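Local structure of RagB/SusD family nutrient uptake outer membrane protein (Bacteroides thetaiotaomicron, 7KV2) at residues D75-V83 against V476-R485. The protein probably binds beta-glucan at the outer-membrane surface of a human gut bacterium, as a SusD-family glycan-binding protein. Residues are numbered along the deposited sequence; the frame is centred on the assembly and turned at random.
Sequences DIMADDLWV and VLVPDAYGYR
Two nitrogens of one guanidinium group close on a single backbone oxygen: Arg485 reaches Ala78 O end-on, with NH1 at 2.9 Å and NH2 at 3.0 Å from that oxygen. The carbonyl oxygen lies in the guanidinium plane; NH2 meets it in the carbonyl plane on a lone pair, whereas NH1 approaches from above that plane. The arginine chain leaves with CG anti to the backbone N (chi1 178°) and is bent at chi3; NH2 also hydrogen-bonds Met98 O, in the last residue of helix 92-98. Beside this grip, Leu477 lays CD2 against the Ala78 backbone, 3.6 Å from Ala78 C. Farther along the loop, Trp82 points into an aromatic cluster. Tyr484 turns its edge onto one face of the indole, planes at 81°, with CD2 3.6 Å from Trp82 CZ3, and the indole in turn presents its own edge to the face of Tyr482 in an offset edge-to-face pair. Trp82 NE1 donates to a water that is weakly bonded to Tyr482 OH, a hydroxyl also held by Glu327. Asp480 OD2 meets the indole edge near its plane, 3.5 Å from Trp82 CZ3. OD1 accepts from Tyr482 N on its anti lone pair, an Asx turn, and from Tyr484 N on its syn lone pair, while OD2 takes Arg485 N at 2.7 Å. With an alanine in place of Asp480 the three amides lose this acceptor, and both tyrosines would probably shift against the indole. A buried guanidinium satisfied by two carbonyls, beside interlocked rings, is likely to hold these sequence-distant loops in one relative position.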
loop_
_atom_site.group_PDB
_atom_site.type_symbol
_atom_site.label_atom_id
_atom_site.label_comp_id
_atom_site.label_asym_id
_atom_site.label_seq_id
_atom_site.Cartn_x
_atom_site.Cartn_y
_atom_site.Cartn_z
ATOM N N ASP A 75 5.512 -5.511 3.133
ATOM C CA ASP A 75 5.743 -5.551 4.602
ATOM C C ASP A 75 6.297 -6.909 5.025
ATOM O O ASP A 75 7.019 -6.925 6.017
ATOM C CB ASP A 75 4.493 -5.150 5.393
ATOM C CG ASP A 75 4.221 -3.649 5.332
ATOM O OD1 ASP A 75 5.200 -2.841 5.412
ATOM O OD2 ASP A 75 3.030 -3.274 5.233
ATOM N N ILE A 76 5.935 -8.012 4.368
ATOM C CA ILE A 76 6.446 -9.347 4.785
ATOM C C ILE A 76 7.977 -9.341 4.603
ATOM O O ILE A 76 8.638 -10.190 5.235
ATOM C CB ILE A 76 5.754 -10.506 4.048
ATOM C CG1 ILE A 76 5.956 -10.449 2.529
ATOM C CG2 ILE A 76 4.292 -10.572 4.457
ATOM C CD1 ILE A 76 5.281 -11.529 1.706
ATOM N N MET A 77 8.546 -8.462 3.757
ATOM C CA MET A 77 10.019 -8.439 3.514
ATOM C C MET A 77 10.741 -7.504 4.486
ATOM O O MET A 77 12.033 -7.425 4.473
ATOM C CB MET A 77 10.338 -8.084 2.055
ATOM C CG MET A 77 9.681 -9.048 1.102
ATOM S SD MET A 77 10.309 -8.913 -0.615
ATOM C CE MET A 77 9.312 -7.548 -1.223
ATOM N N ALA A 78 9.997 -6.847 5.385
ATOM C CA ALA A 78 10.634 -5.929 6.358
ATOM C C ALA A 78 10.728 -6.600 7.736
ATOM O O ALA A 78 10.953 -7.832 7.819
ATOM C CB ALA A 78 9.863 -4.621 6.382
ATOM N N ASP A 79 10.491 -5.845 8.818
ATOM C CA ASP A 79 10.877 -6.235 10.195
ATOM C C ASP A 79 9.693 -6.058 11.162
ATOM O O ASP A 79 9.947 -5.949 12.383
ATOM C CB ASP A 79 12.112 -5.451 10.647
ATOM C CG ASP A 79 11.983 -3.945 10.585
ATOM O OD1 ASP A 79 11.212 -3.449 9.739
ATOM O OD2 ASP A 79 12.738 -3.253 11.311
ATOM N N ASP A 80 8.445 -6.065 10.677
ATOM C CA ASP A 80 7.298 -5.659 11.548
ATOM C C ASP A 80 6.288 -6.784 11.741
ATOM O O ASP A 80 5.660 -6.851 12.831
ATOM C CB ASP A 80 6.573 -4.443 10.962
ATOM C CG ASP A 80 7.386 -3.171 11.025
ATOM O OD1 ASP A 80 8.269 -3.079 11.897
ATOM O OD2 ASP A 80 7.176 -2.323 10.158
ATOM N N LEU A 81 6.119 -7.630 10.726
ATOM C CA LEU A 81 5.119 -8.715 10.683
ATOM C C LEU A 81 5.841 -10.026 10.470
ATOM O O LEU A 81 6.970 -10.011 9.861
ATOM C CB LEU A 81 4.151 -8.486 9.512
ATOM C CG LEU A 81 3.510 -7.111 9.395
ATOM C CD1 LEU A 81 2.631 -7.060 8.145
ATOM C CD2 LEU A 81 2.662 -6.792 10.625
ATOM N N TRP A 82 5.184 -11.116 10.795
ATOM C CA TRP A 82 5.557 -12.446 10.270
ATOM C C TRP A 82 4.698 -12.745 9.026
ATOM O O TRP A 82 3.988 -11.825 8.494
ATOM C CB TRP A 82 5.430 -13.502 11.375
ATOM C CG TRP A 82 6.353 -13.271 12.534
ATOM C CD1 TRP A 82 5.976 -13.152 13.844
ATOM C CD2 TRP A 82 7.792 -13.154 12.522
ATOM N NE1 TRP A 82 7.066 -12.959 14.648
ATOM C CE2 TRP A 82 8.200 -13.003 13.864
ATOM C CE3 TRP A 82 8.783 -13.258 11.530
ATOM C CZ2 TRP A 82 9.548 -12.851 14.223
ATOM C CZ3 TRP A 82 10.119 -13.151 11.890
ATOM C CH2 TRP A 82 10.489 -12.900 13.216
ATOM N N VAL A 83 4.771 -13.973 8.515
ATOM C CA VAL A 83 4.039 -14.352 7.280
ATOM C C VAL A 83 2.818 -15.177 7.663
ATOM O O VAL A 83 1.721 -14.890 7.150
ATOM C CB VAL A 83 4.972 -15.062 6.283
ATOM C CG1 VAL A 83 4.201 -15.440 5.037
ATOM C CG2 VAL A 83 6.177 -14.195 5.939
ATOM N N VAL A 476 19.511 -4.030 8.961
ATOM C CA VAL A 476 18.278 -4.270 9.767
ATOM C C VAL A 476 17.715 -5.660 9.473
ATOM O O VAL A 476 17.335 -6.368 10.438
ATOM C CB VAL A 476 17.249 -3.159 9.514
ATOM C CG1 VAL A 476 15.906 -3.468 10.153
ATOM C CG2 VAL A 476 17.789 -1.824 9.999
ATOM N N LEU A 477 17.697 -6.074 8.218
ATOM C CA LEU A 477 17.001 -7.315 7.791
ATOM C C LEU A 477 17.981 -8.501 7.810
ATOM O O LEU A 477 18.320 -9.035 6.724
ATOM C CB LEU A 477 16.372 -7.065 6.419
ATOM C CG LEU A 477 15.443 -5.840 6.334
ATOM C CD1 LEU A 477 14.933 -5.649 4.901
ATOM C CD2 LEU A 477 14.254 -5.995 7.282
ATOM N N VAL A 478 18.273 -8.984 9.022
ATOM C CA VAL A 478 19.271 -10.055 9.321
ATOM C C VAL A 478 18.550 -11.225 9.978
ATOM O O VAL A 478 17.386 -11.090 10.387
ATOM C CB VAL A 478 20.417 -9.512 10.206
ATOM C CG1 VAL A 478 21.165 -8.405 9.503
ATOM C CG2 VAL A 478 19.945 -9.045 11.578
ATOM N N PRO A 479 19.201 -12.414 10.089
ATOM C CA PRO A 479 18.558 -13.573 10.701
ATOM C C PRO A 479 18.052 -13.251 12.112
ATOM O O PRO A 479 18.714 -12.523 12.859
ATOM C CB PRO A 479 19.650 -14.653 10.642
ATOM C CG PRO A 479 20.450 -14.245 9.413
ATOM C CD PRO A 479 20.541 -12.743 9.539
ATOM N N ASP A 480 16.870 -13.776 12.448
ATOM C CA ASP A 480 16.241 -13.556 13.766
ATOM C C ASP A 480 16.514 -14.754 14.680
ATOM O O ASP A 480 16.929 -15.833 14.205
ATOM C CB ASP A 480 14.734 -13.266 13.650
ATOM C CG ASP A 480 14.010 -14.358 12.899
ATOM O OD1 ASP A 480 13.938 -15.485 13.429
ATOM O OD2 ASP A 480 13.531 -14.081 11.761
ATOM N N ALA A 481 16.209 -14.561 15.947
ATOM C CA ALA A 481 16.372 -15.560 17.021
ATOM C C ALA A 481 15.260 -16.607 16.966
ATOM O O ALA A 481 15.319 -17.565 17.769
ATOM C CB ALA A 481 16.423 -14.864 18.376
ATOM N N TYR A 482 14.278 -16.498 16.070
ATOM C CA TYR A 482 13.178 -17.493 15.952
ATOM C C TYR A 482 13.529 -18.565 14.913
ATOM O O TYR A 482 12.808 -19.557 14.832
ATOM C CB TYR A 482 11.871 -16.810 15.530
ATOM C CG TYR A 482 11.372 -15.803 16.541
ATOM C CD1 TYR A 482 11.822 -14.497 16.547
ATOM C CD2 TYR A 482 10.470 -16.180 17.517
ATOM C CE1 TYR A 482 11.386 -13.579 17.491
ATOM C CE2 TYR A 482 10.014 -15.280 18.469
ATOM C CZ TYR A 482 10.481 -13.971 18.457
ATOM O OH TYR A 482 10.018 -13.074 19.382
ATOM N N GLY A 483 14.553 -18.323 14.107
ATOM C CA GLY A 483 14.859 -19.182 12.953
ATOM C C GLY A 483 13.886 -19.005 11.800
ATOM O O GLY A 483 13.798 -19.917 10.973
ATOM N N TYR A 484 13.144 -17.893 11.751
ATOM C CA TYR A 484 12.161 -17.611 10.676
ATOM C C TYR A 484 12.911 -17.022 9.498
ATOM O O TYR A 484 12.991 -17.687 8.477
ATOM C CB TYR A 484 11.055 -16.700 11.198
ATOM C CG TYR A 484 10.192 -17.281 12.283
ATOM C CD1 TYR A 484 9.979 -18.644 12.426
ATOM C CD2 TYR A 484 9.510 -16.422 13.146
ATOM C CE1 TYR A 484 9.176 -19.137 13.443
ATOM C CE2 TYR A 484 8.698 -16.905 14.144
ATOM C CZ TYR A 484 8.524 -18.264 14.286
ATOM O OH TYR A 484 7.680 -18.681 15.267
ATOM N N ARG A 485 13.461 -15.816 9.633
ATOM C CA ARG A 485 14.382 -15.292 8.617
ATOM C C ARG A 485 15.777 -15.882 8.913
ATOM O O ARG A 485 16.270 -15.713 10.058
ATOM C CB ARG A 485 14.385 -13.775 8.651
ATOM C CG ARG A 485 15.344 -13.157 7.652
ATOM C CD ARG A 485 15.159 -11.659 7.520
ATOM N NE ARG A 485 13.935 -11.375 6.755
ATOM C CZ ARG A 485 13.078 -10.385 7.021
ATOM N NH1 ARG A 485 13.250 -9.622 8.077
ATOM N NH2 ARG A 485 12.005 -10.211 6.259
HETATM O O HOH W 1 7.571 -12.043 17.472
#